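Long-range contact in protocadherin gamma-B3 (Homo sapiens, PDB 5K8R), which is a potential calcium-dependent cell-adhesion protein that may help establish and maintain specific neuronal connections in the brain: residues A[144-148]-A[175-180]. Numbering follows the deposited sequence.
Sequences PDPHF and QPHHHL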
ATOM      1  N   PRO A 144     -19.422  -2.459  25.695  1.00 29.41           N
ATOM      2  CA  PRO A 144     -19.700  -1.230  24.939  1.00 31.23           C
ATOM      3  C   PRO A 144     -18.421  -0.521  24.514  1.00 38.88           C
ATOM      4  O   PRO A 144     -17.501  -0.325  25.310  1.00 41.94           O
ATOM      5  CB  PRO A 144     -20.512  -0.385  25.929  1.00 22.38           C
ATOM      6  CG  PRO A 144     -21.127  -1.381  26.855  1.00 32.11           C
ATOM      7  CD  PRO A 144     -20.116  -2.480  26.995  1.00 33.38           C
ATOM      8  N   ASP A 145     -18.374  -0.138  23.237  1.00 36.67           N
ATOM      9  CA  ASP A 145     -17.255   0.581  22.653  1.00 45.21           C
ATOM     10  C   ASP A 145     -17.812   1.627  21.695  1.00 43.49           C
ATOM     11  O   ASP A 145     -18.776   1.347  20.967  1.00 55.28           O
ATOM     12  CB  ASP A 145     -16.299  -0.359  21.906  1.00 36.79           C
ATOM     13  CG  ASP A 145     -15.020   0.332  21.473  1.00 44.96           C
ATOM     14  OD1 ASP A 145     -15.006   0.926  20.374  1.00 51.03           O
ATOM     15  OD2 ASP A 145     -14.029   0.279  22.231  1.00 48.37           O
ATOM     16  N   PRO A 146     -17.238   2.834  21.677  1.00 36.40           N
ATOM     17  CA  PRO A 146     -17.796   3.894  20.819  1.00 29.16           C
ATOM     18  C   PRO A 146     -17.678   3.614  19.330  1.00 32.56           C
ATOM     19  O   PRO A 146     -18.438   4.204  18.551  1.00 53.13           O
ATOM     20  CB  PRO A 146     -16.979   5.134  21.213  1.00 29.49           C
ATOM     21  CG  PRO A 146     -16.414   4.814  22.562  1.00 35.60           C
ATOM     22  CD  PRO A 146     -16.165   3.337  22.549  1.00 36.34           C
ATOM     23  N   HIS A 147     -16.765   2.742  18.906  1.00 45.08           N
ATOM     24  CA  HIS A 147     -16.542   2.492  17.487  1.00 40.41           C
ATOM     25  C   HIS A 147     -17.109   1.173  16.989  1.00 28.78           C
ATOM     26  O   HIS A 147     -17.525   1.098  15.831  1.00 30.55           O
ATOM     27  CB  HIS A 147     -15.042   2.528  17.165  1.00 39.96           C
ATOM     28  CG  HIS A 147     -14.439   3.895  17.251  1.00 48.28           C
ATOM     29  ND1 HIS A 147     -14.085   4.481  18.447  1.00 52.90           N
ATOM     30  CD2 HIS A 147     -14.125   4.793  16.286  1.00 47.56           C
ATOM     31  CE1 HIS A 147     -13.578   5.679  18.217  1.00 55.20           C
ATOM     32  NE2 HIS A 147     -13.592   5.892  16.913  1.00 56.18           N
ATOM     33  N   PHE A 148     -17.137   0.136  17.821  1.00 34.51           N
ATOM     34  CA  PHE A 148     -17.537  -1.196  17.391  1.00 36.85           C
ATOM     35  C   PHE A 148     -18.734  -1.684  18.190  1.00 31.04           C
ATOM     36  O   PHE A 148     -18.824  -1.461  19.401  1.00 34.91           O
ATOM     37  CB  PHE A 148     -16.386  -2.195  17.541  1.00 31.16           C
ATOM     38  CG  PHE A 148     -15.210  -1.906  16.657  1.00 36.75           C
ATOM     39  CD1 PHE A 148     -15.131  -2.455  15.388  1.00 37.87           C
ATOM     40  CD2 PHE A 148     -14.183  -1.088  17.095  1.00 36.19           C
ATOM     41  CE1 PHE A 148     -14.048  -2.192  14.573  1.00 35.33           C
ATOM     42  CE2 PHE A 148     -13.099  -0.821  16.283  1.00 38.12           C
ATOM     43  CZ  PHE A 148     -13.031  -1.373  15.020  1.00 39.02           C
ATOM     44  N   GLN A 175      -6.619   7.158  16.698  1.00 58.03           N
ATOM     45  CA  GLN A 175      -6.502   6.033  17.616  1.00 51.52           C
ATOM     46  C   GLN A 175      -6.086   4.786  16.844  1.00 41.36           C
ATOM     47  O   GLN A 175      -6.888   4.229  16.083  1.00 37.57           O
ATOM     48  CB  GLN A 175      -7.821   5.802  18.355  1.00 46.06           C
ATOM     49  CG  GLN A 175      -7.730   4.803  19.496  1.00 53.37           C
ATOM     50  CD  GLN A 175      -9.019   4.709  20.289  1.00 70.80           C
ATOM     51  OE1 GLN A 175      -9.960   5.468  20.060  1.00 74.32           O
ATOM     52  NE2 GLN A 175      -9.067   3.772  21.230  1.00 70.13           N
ATOM     53  N   PRO A 176      -4.843   4.324  17.005  1.00 47.27           N
ATOM     54  CA  PRO A 176      -4.372   3.177  16.216  1.00 52.40           C
ATOM     55  C   PRO A 176      -4.785   1.820  16.764  1.00 58.59           C
ATOM     56  O   PRO A 176      -4.604   0.815  16.063  1.00 70.87           O
ATOM     57  CB  PRO A 176      -2.848   3.338  16.259  1.00 51.15           C
ATOM     58  CG  PRO A 176      -2.595   3.993  17.575  1.00 45.86           C
ATOM     59  CD  PRO A 176      -3.769   4.911  17.826  1.00 46.79           C
ATOM     60  N   HIS A 177      -5.322   1.751  17.980  1.00 49.57           N
ATOM     61  CA  HIS A 177      -5.686   0.477  18.585  1.00 41.37           C
ATOM     62  C   HIS A 177      -6.986   0.624  19.361  1.00 48.97           C
ATOM     63  O   HIS A 177      -7.231   1.657  19.988  1.00 59.98           O
ATOM     64  CB  HIS A 177      -4.581  -0.038  19.517  1.00 50.75           C
ATOM     65  CG  HIS A 177      -3.286  -0.324  18.823  1.00 70.42           C
ATOM     66  ND1 HIS A 177      -2.404   0.668  18.453  1.00 77.55           N
ATOM     67  CD2 HIS A 177      -2.726  -1.492  18.430  1.00 76.79           C
ATOM     68  CE1 HIS A 177      -1.355   0.122  17.863  1.00 78.38           C
ATOM     69  NE2 HIS A 177      -1.525  -1.187  17.837  1.00 74.63           N
ATOM     70  N   HIS A 178      -7.811  -0.420  19.314  1.00 41.00           N
ATOM     71  CA  HIS A 178      -9.046  -0.496  20.082  1.00 41.51           C
ATOM     72  C   HIS A 178      -9.082  -1.836  20.799  1.00 39.68           C
ATOM     73  O   HIS A 178      -8.856  -2.877  20.178  1.00 41.05           O
ATOM     74  CB  HIS A 178     -10.277  -0.339  19.181  1.00 37.87           C
ATOM     75  CG  HIS A 178     -10.322   0.958  18.436  1.00 41.61           C
ATOM     76  ND1 HIS A 178     -10.987   2.068  18.912  1.00 49.30           N
ATOM     77  CD2 HIS A 178      -9.783   1.323  17.249  1.00 38.75           C
ATOM     78  CE1 HIS A 178     -10.856   3.060  18.050  1.00 41.04           C
ATOM     79  NE2 HIS A 178     -10.129   2.635  17.032  1.00 41.09           N
ATOM     80  N   HIS A 179      -9.361  -1.812  22.099  1.00 43.91           N
ATOM     81  CA  HIS A 179      -9.346  -3.014  22.927  1.00 38.83           C
ATOM     82  C   HIS A 179     -10.780  -3.385  23.285  1.00 40.56           C
ATOM     83  O   HIS A 179     -11.429  -2.696  24.079  1.00 35.61           O
ATOM     84  CB  HIS A 179      -8.495  -2.798  24.176  1.00 46.11           C
ATOM     85  CG  HIS A 179      -7.060  -2.492  23.878  1.00 57.04           C
ATOM     86  ND1 HIS A 179      -6.117  -3.476  23.669  1.00 57.70           N
ATOM     87  CD2 HIS A 179      -6.408  -1.313  23.742  1.00 50.37           C
ATOM     88  CE1 HIS A 179      -4.946  -2.916  23.422  1.00 53.23           C
ATOM     89  NE2 HIS A 179      -5.096  -1.605  23.461  1.00 57.51           N
ATOM     90  N   LEU A 180     -11.266  -4.477  22.702  1.00 34.29           N
ATOM     91  CA  LEU A 180     -12.628  -4.947  22.892  1.00 31.08           C
ATOM     92  C   LEU A 180     -12.638  -6.218  23.733  1.00 39.06           C
ATOM     93  O   LEU A 180     -11.649  -6.953  23.803  1.00 37.18           O
ATOM     94  CB  LEU A 180     -13.306  -5.214  21.543  1.00 26.33           C
ATOM     95  CG  LEU A 180     -13.147  -4.131  20.475  1.00 30.99           C
ATOM     96  CD1 LEU A 180     -13.850  -4.540  19.190  1.00 31.69           C
ATOM     97  CD2 LEU A 180     -13.673  -2.801  20.980  1.00 27.17           C
TER
HETATM   98  O   HOH W   1     -10.956   1.562  22.682  1.00 42.84           O
HETATM   99  O   HOH W   2     -12.747   3.518  21.368  1.00 50.16           O
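In His-147, Phe-148 and His-178 alike, CG is turned beside the backbone N and anti to the carbonyl carbon (chi1 -70° in His-147), and the three rings meet in an aromatic cluster. Two edge-to-face pairs build it. His-178 directs its edge at a face of His-147, CE1 of His-178 lying 3.6 Å from ND1 of His-147, in a tilted pair with planes at 53°; Phe-148 brings its CE2 edge over a face of His-178, 3.9 Å from CG, more nearly upright at 70°. Gln-175 CG lies over the opposite face of His-178. An alanine in place of His-147 would probably leave the CE1 edge of His-178 without the ring face it meets. Asp-145 shapes the loop through an Asx turn, its OD1 accepting from His-147 N at 2.9 Å, while Leu-180 CD2 comes within 3.3 Å of Asp-145 OD2, a van der Waals contact, and CD1 meets Phe-148 CB (3.8 Å). No direct hydrogen bond joins the segments; weakly held waters link Asp-145 OD2 to Gln-175 NE2 and His-147 ND1 to His-178 ND1. Within the second cadherin repeat, the contact ties the loop between strands 138-142 and 148-154 to the start of strand 177-186, with Leu-164 of strand 160-166 and Val-200 of strand 193-203 packing against Phe-148.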